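PDB 5V8S: flavoprotein from Thermotoga maritima, which probably works as an FMN-binding electron-transfer oxidoreductase of the flavo-diiron type, carrying a mu-oxo-diiron centre. Local coordinates for residues Asn96-Asp101 and Leu162-Thr167; Glu312-Ile317 and Ile346-Tyr351. The protein carries 1 engineered substitution. All coordinates share one frame; numbering follows the deposited sequence.

In the fold
Contacts 1 and 2 lie in the two different domains of the chain, and their chemistry differs accordingly. Both are buried, but they share no helix or strand, and their centres are about 22 Å apart; their nearest atoms are about 7 Å apart and do not touch. Contact 1 joins a loop running into helix 100-103 to a second loop of the beta-lactamase-like domain, where histidines and carboxylates bind iron and a second-shell aspartate anchors one of the histidines. In contact 2, the C-terminal ends of two helices of the flavodoxin-like domain and the residues just after them meet through aliphatic groups and one tyrosine ring. Helix 196-214 packs beside both, and each contact also reaches the second subunit.

Contact 1: residues Asn96-Asp101 and Leu162-Thr167; sequences NHTEPD and LHWPDT. With FEO (mu-oxo-diiron), chain C.
In the diiron site of the beta-lactamase-like domain, the HxExD metal-binding motif meets the loop that supplies His163, so that His97, Glu99 and His163 close on one iron. His97 NE2 lies 2.2 Å from FE1, and Glu99 OE1 and His163 NE2 bind the same atom; water 1 and Asp180 add to its shell, and the bridging oxo links FE1 to FE2. Asp101 OD2 goes to FE2 with water 2, Asp180, His240 and the engineered Asp102.

Behind these ligands stands Asp166. Its OD1 accepts a hydrogen bond from His97 ND1 at 3.0 Å through the syn lone pair, in the plane of the imidazole and nearly straight (167°). OD2 is gripped from opposite faces by Thr98 N (2.8 Å, syn side, 26° out of plane) and Thr98 OG1 (2.8 Å, nearly along the C-O bond). Its chi1 of 69°, CG between N and carbonyl carbon, turns the carboxylate toward both residues.

Trp164 forms the apolar wall. The edge of His97 meets its face, CE1 lying 3.5 Å from CD2, while Glu99 CB makes a CH-pi contact 4.0 Å from the centroid of the six-membered ring. Glu99 OE2 is hydrogen-bonded to Tyr276 OH of the second subunit.

With ND1 tied to Asp166 and an edge against the indole, the His97 ring is fixed in rotation and NE2 is directed at the iron.

Contact 2: residues Glu312-Ile317 and Ile346-Tyr351; sequences EILKDI and IDKANY
Lys348, the last residue of helix 336-348, meets Leu314 chiefly with the root of its side chain: its CB lies 4.3 Å from Leu314 CD2. The remainder folds away from helix 310-316, with CG anti to the carbonyl carbon (chi1 -60°) and a second bend at chi2 of -71°. The ammonium thereby reaches Thr212 O and, across the dimer interface, forms a salt bridge with Glu331 of the second subunit.

Ala349 is where the chain leaves the helix, and its methyl group becomes the hub of the contact. Leu314 CD2 approaches Ala349 CB at 4.3 Å, while Ile317 comes closer, its CG2 standing 3.8 Å from Ala349 CB. The CG2 branch can do this because it lies anti to the backbone N of Ile317, whereas the end of the longer CG1 branch leads away.

Helices 310-316 and 336-348 are successive connections of the flavodoxin-like alpha/beta/alpha fold, the first leading to strand 322-327 and the second running from it to strand 354-360, and they meet through their C-terminal ends and the residues just after them. Val211 of helix 196-214 packs on Leu314, Lys348 and Ala349, bringing the other domain against this junction.

Beyond Asn350, whose CB turns away, Tyr351 points back. Its CD2 lies 4.0 Å from Ile317 CG2, so that one methyl group serves both Ala349 and the tyrosine ring. At the far end of that ring, Tyr351 OH hydrogen-bonds to Val258 O.

Contact 1: residues Asn96-Asp101 and Leu162-Thr167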
loop_
_atom_site.group_PDB
_atom_site.type_symbol
_atom_site.label_atom_id
_atom_site.label_comp_id
_atom_site.label_asym_id
_atom_site.label_seq_id
_atom_site.Cartn_x
_atom_site.Cartn_y
_atom_site.Cartn_z
ATOM N N ASN A 96 24.782 1.160 -20.690
ATOM C CA ASN A 96 24.343 -0.221 -20.596
ATOM C C ASN A 96 22.824 -0.329 -20.427
ATOM O O ASN A 96 22.251 -1.370 -20.753
ATOM C CB ASN A 96 25.015 -0.881 -19.390
ATOM C CG ASN A 96 26.492 -1.165 -19.615
ATOM O OD1 ASN A 96 26.868 -1.806 -20.601
ATOM N ND2 ASN A 96 27.349 -0.693 -18.692
ATOM N N HIS A 97 22.171 0.729 -19.940
ATOM C CA HIS A 97 20.765 0.733 -19.554
ATOM C C HIS A 97 20.395 2.191 -19.385
ATOM O O HIS A 97 21.178 2.973 -18.835
ATOM C CB HIS A 97 20.648 -0.052 -18.231
ATOM C CG HIS A 97 19.300 -0.070 -17.557
ATOM N ND1 HIS A 97 18.105 -0.392 -18.175
ATOM C CD2 HIS A 97 19.002 0.089 -16.247
ATOM C CE1 HIS A 97 17.129 -0.386 -17.282
ATOM N NE2 HIS A 97 17.650 -0.105 -16.101
ATOM N N THR A 98 19.231 2.568 -19.902
ATOM C CA THR A 98 18.880 3.973 -20.052
ATOM C C THR A 98 17.989 4.510 -18.940
ATOM O O THR A 98 17.596 5.678 -19.003
ATOM C CB THR A 98 18.166 4.201 -21.385
ATOM O OG1 THR A 98 16.915 3.498 -21.382
ATOM C CG2 THR A 98 19.036 3.731 -22.550
ATOM N N GLU A 99 17.635 3.703 -17.946
ATOM C CA GLU A 99 16.708 4.188 -16.933
ATOM C C GLU A 99 17.318 5.411 -16.242
ATOM O O GLU A 99 18.531 5.453 -16.014
ATOM C CB GLU A 99 16.422 3.092 -15.904
ATOM C CG GLU A 99 15.353 3.444 -14.897
ATOM C CD GLU A 99 14.971 2.294 -14.010
ATOM O OE1 GLU A 99 15.350 1.150 -14.284
ATOM O OE2 GLU A 99 14.246 2.540 -13.016
ATOM N N PRO A 100 16.521 6.426 -15.887
ATOM C CA PRO A 100 17.127 7.682 -15.416
ATOM C C PRO A 100 17.874 7.627 -14.100
ATOM O O PRO A 100 18.549 8.613 -13.786
ATOM C CB PRO A 100 15.948 8.649 -15.365
ATOM C CG PRO A 100 15.049 8.155 -16.434
ATOM C CD PRO A 100 15.148 6.660 -16.384
ATOM N N ASP A 101 17.777 6.561 -13.295
ATOM C CA ASP A 101 18.657 6.489 -12.133
ATOM C C ASP A 101 20.115 6.318 -12.533
ATOM O O ASP A 101 21.010 6.710 -11.780
ATOM C CB ASP A 101 18.261 5.360 -11.183
ATOM C CG ASP A 101 18.267 3.989 -11.833
ATOM O OD1 ASP A 101 17.710 3.823 -12.929
ATOM O OD2 ASP A 101 18.834 3.044 -11.237
ATOM N N LEU A 162 16.683 -7.588 -17.988
ATOM C CA LEU A 162 17.318 -7.459 -16.682
ATOM C C LEU A 162 17.516 -5.989 -16.315
ATOM O O LEU A 162 18.630 -5.586 -15.975
ATOM C CB LEU A 162 18.659 -8.202 -16.669
ATOM C CG LEU A 162 18.571 -9.697 -16.954
ATOM C CD1 LEU A 162 19.950 -10.380 -16.925
ATOM C CD2 LEU A 162 17.626 -10.374 -15.960
ATOM N N HIS A 163 16.455 -5.175 -16.302
ATOM C CA HIS A 163 15.035 -5.574 -16.237
ATOM C C HIS A 163 14.241 -4.895 -17.361
ATOM O O HIS A 163 13.027 -4.912 -17.353
ATOM C CB HIS A 163 14.464 -5.158 -14.883
ATOM C CG HIS A 163 14.702 -3.720 -14.579
ATOM N ND1 HIS A 163 13.739 -2.745 -14.726
ATOM C CD2 HIS A 163 15.848 -3.073 -14.264
ATOM C CE1 HIS A 163 14.267 -1.569 -14.439
ATOM N NE2 HIS A 163 15.551 -1.742 -14.176
ATOM N N TRP A 164 14.931 -4.302 -18.340
ATOM C CA TRP A 164 14.319 -3.640 -19.488
ATOM C C TRP A 164 14.836 -4.261 -20.774
ATOM O O TRP A 164 15.889 -4.904 -20.774
ATOM C CB TRP A 164 14.678 -2.150 -19.514
ATOM C CG TRP A 164 13.855 -1.240 -18.618
ATOM C CD1 TRP A 164 12.905 -1.596 -17.688
ATOM C CD2 TRP A 164 13.916 0.186 -18.602
ATOM N NE1 TRP A 164 12.380 -0.465 -17.110
ATOM C CE2 TRP A 164 12.968 0.641 -17.666
ATOM C CE3 TRP A 164 14.657 1.127 -19.315
ATOM C CZ2 TRP A 164 12.769 1.988 -17.404
ATOM C CZ3 TRP A 164 14.451 2.470 -19.051
ATOM C CH2 TRP A 164 13.517 2.886 -18.106
ATOM N N PRO A 165 14.152 -4.045 -21.906
ATOM C CA PRO A 165 14.634 -4.618 -23.172
ATOM C C PRO A 165 15.943 -4.026 -23.653
ATOM O O PRO A 165 16.547 -4.580 -24.588
ATOM C CB PRO A 165 13.499 -4.312 -24.158
ATOM C CG PRO A 165 12.750 -3.172 -23.540
ATOM C CD PRO A 165 12.838 -3.389 -22.067
ATOM N N ASP A 166 16.405 -2.931 -23.052
ATOM C CA ASP A 166 17.634 -2.288 -23.501
ATOM C C ASP A 166 18.887 -2.806 -22.811
ATOM O O ASP A 166 19.985 -2.394 -23.185
ATOM C CB ASP A 166 17.560 -0.765 -23.303
ATOM C CG ASP A 166 17.565 -0.338 -21.833
ATOM O OD1 ASP A 166 17.383 -1.196 -20.940
ATOM O OD2 ASP A 166 17.759 0.874 -21.583
ATOM N N THR A 167 18.765 -3.695 -21.833
ATOM C CA THR A 167 19.888 -3.965 -20.947
ATOM C C THR A 167 20.970 -4.786 -21.634
ATOM O O THR A 167 20.692 -5.765 -22.332
ATOM C CB THR A 167 19.406 -4.629 -19.652
ATOM O OG1 THR A 167 18.670 -5.823 -19.925
ATOM C CG2 THR A 167 18.492 -3.736 -18.960
HETATM FE FE1 FEO C . 17.004 -0.122 -13.965
HETATM FE FE2 FEO C . 19.475 1.084 -11.949
HETATM O O FEO C . 18.146 1.201 -13.274
HETATM O O HOH W 1 16.391 -0.186 -11.846
HETATM O O HOH W 2 17.965 -0.048 -10.679
#

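Contact 2: residues Glu312-Ile317 and Ile346-Tyr351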
loop_
_atom_site.group_PDB
_atom_site.type_symbol
_atom_site.label_atom_id
_atom_site.label_comp_id
_atom_site.label_asym_id
_atom_site.label_seq_id
_atom_site.Cartn_x
_atom_site.Cartn_y
_atom_site.Cartn_z
ATOM N N GLU A 312 10.259 -5.624 2.153
ATOM C CA GLU A 312 10.829 -6.579 3.094
ATOM C C GLU A 312 10.138 -7.934 3.005
ATOM O O GLU A 312 10.796 -8.974 3.103
ATOM C CB GLU A 312 10.722 -6.021 4.506
ATOM C CG GLU A 312 11.603 -4.830 4.764
ATOM C CD GLU A 312 13.081 -5.199 4.759
ATOM O OE1 GLU A 312 13.432 -6.224 5.376
ATOM O OE2 GLU A 312 13.877 -4.465 4.159
ATOM N N ILE A 313 8.821 -7.950 2.830
ATOM C CA ILE A 313 8.138 -9.213 2.558
ATOM C C ILE A 313 8.756 -9.891 1.345
ATOM O O ILE A 313 9.102 -11.076 1.378
ATOM C CB ILE A 313 6.632 -8.976 2.359
ATOM C CG1 ILE A 313 6.005 -8.443 3.651
ATOM C CG2 ILE A 313 5.940 -10.275 1.938
ATOM C CD1 ILE A 313 4.571 -7.950 3.504
ATOM N N LEU A 314 8.900 -9.144 0.253
ATOM C CA LEU A 314 9.361 -9.725 -1.000
ATOM C C LEU A 314 10.771 -10.281 -0.862
ATOM O O LEU A 314 11.074 -11.356 -1.388
ATOM C CB LEU A 314 9.274 -8.671 -2.096
ATOM C CG LEU A 314 7.869 -8.356 -2.601
ATOM C CD1 LEU A 314 7.930 -7.190 -3.526
ATOM C CD2 LEU A 314 7.256 -9.525 -3.311
ATOM N N LYS A 315 11.630 -9.585 -0.117
ATOM C CA LYS A 315 13.003 -10.034 0.086
ATOM C C LYS A 315 13.075 -11.418 0.711
ATOM O O LYS A 315 14.039 -12.169 0.457
ATOM C CB LYS A 315 13.707 -9.029 0.987
ATOM C CG LYS A 315 15.040 -9.448 1.507
ATOM C CD LYS A 315 15.430 -8.583 2.696
ATOM C CE LYS A 315 14.729 -9.031 3.959
ATOM N NZ LYS A 315 15.262 -8.263 5.105
ATOM N N ASP A 316 12.102 -11.764 1.539
ATOM C CA ASP A 316 12.164 -13.014 2.285
ATOM C C ASP A 316 11.567 -14.200 1.542
ATOM O O ASP A 316 11.737 -15.334 2.001
ATOM C CB ASP A 316 11.512 -12.825 3.668
ATOM C CG ASP A 316 12.507 -12.279 4.693
ATOM O OD1 ASP A 316 13.654 -12.775 4.715
ATOM O OD2 ASP A 316 12.191 -11.337 5.426
ATOM N N ILE A 317 10.914 -13.985 0.405
ATOM C CA ILE A 317 10.251 -15.073 -0.316
ATOM C C ILE A 317 11.237 -16.065 -0.942
ATOM O O ILE A 317 11.067 -17.285 -0.777
ATOM C CB ILE A 317 9.281 -14.533 -1.384
ATOM C CG1 ILE A 317 8.307 -13.498 -0.801
ATOM C CG2 ILE A 317 8.551 -15.689 -2.081
ATOM C CD1 ILE A 317 7.403 -14.045 0.217
ATOM N N ILE A 346 2.956 -12.354 -6.675
ATOM C CA ILE A 346 2.741 -13.022 -7.958
ATOM C C ILE A 346 3.566 -12.359 -9.047
ATOM O O ILE A 346 4.133 -13.035 -9.911
ATOM C CB ILE A 346 1.244 -13.018 -8.309
ATOM C CG1 ILE A 346 0.484 -13.870 -7.307
ATOM C CG2 ILE A 346 1.010 -13.501 -9.728
ATOM C CD1 ILE A 346 -1.043 -13.808 -7.511
ATOM N N ASP A 347 3.671 -11.031 -9.009
ATOM C CA ASP A 347 4.406 -10.321 -10.048
ATOM C C ASP A 347 5.914 -10.513 -9.925
ATOM O O ASP A 347 6.611 -10.639 -10.947
ATOM C CB ASP A 347 4.076 -8.835 -10.006
ATOM C CG ASP A 347 4.589 -8.113 -11.231
ATOM O OD1 ASP A 347 4.137 -8.457 -12.347
ATOM O OD2 ASP A 347 5.440 -7.216 -11.080
ATOM N N LYS A 348 6.445 -10.503 -8.697
ATOM C CA LYS A 348 7.884 -10.403 -8.480
ATOM C C LYS A 348 8.530 -11.660 -7.938
ATOM O O LYS A 348 9.743 -11.808 -8.081
ATOM C CB LYS A 348 8.201 -9.275 -7.487
ATOM C CG LYS A 348 7.740 -7.897 -7.939
ATOM C CD LYS A 348 8.574 -7.363 -9.095
ATOM C CE LYS A 348 8.211 -5.920 -9.399
ATOM N NZ LYS A 348 9.194 -5.248 -10.280
ATOM N N ALA A 349 7.765 -12.529 -7.280
ATOM C CA ALA A 349 8.321 -13.637 -6.522
ATOM C C ALA A 349 7.475 -14.887 -6.733
ATOM O O ALA A 349 7.058 -15.558 -5.787
ATOM C CB ALA A 349 8.433 -13.248 -5.050
ATOM N N ASN A 350 7.255 -15.223 -8.000
ATOM C CA ASN A 350 6.365 -16.304 -8.396
ATOM C C ASN A 350 7.175 -17.596 -8.473
ATOM O O ASN A 350 7.761 -17.925 -9.503
ATOM C CB ASN A 350 5.732 -15.964 -9.733
ATOM C CG ASN A 350 4.561 -16.850 -10.055
ATOM O OD1 ASN A 350 4.045 -17.535 -9.182
ATOM N ND2 ASN A 350 4.138 -16.849 -11.309
ATOM N N TYR A 351 7.187 -18.347 -7.370
ATOM C CA TYR A 351 7.998 -19.552 -7.229
ATOM C C TYR A 351 7.108 -20.758 -6.973
ATOM O O TYR A 351 6.017 -20.634 -6.402
ATOM C CB TYR A 351 8.945 -19.429 -6.024
ATOM C CG TYR A 351 10.015 -18.375 -6.160
ATOM C CD1 TYR A 351 11.189 -18.637 -6.865
ATOM C CD2 TYR A 351 9.871 -17.122 -5.576
ATOM C CE1 TYR A 351 12.163 -17.691 -6.978
ATOM C CE2 TYR A 351 10.853 -16.165 -5.704
ATOM C CZ TYR A 351 12.008 -16.462 -6.400
ATOM O OH TYR A 351 12.974 -15.501 -6.507
#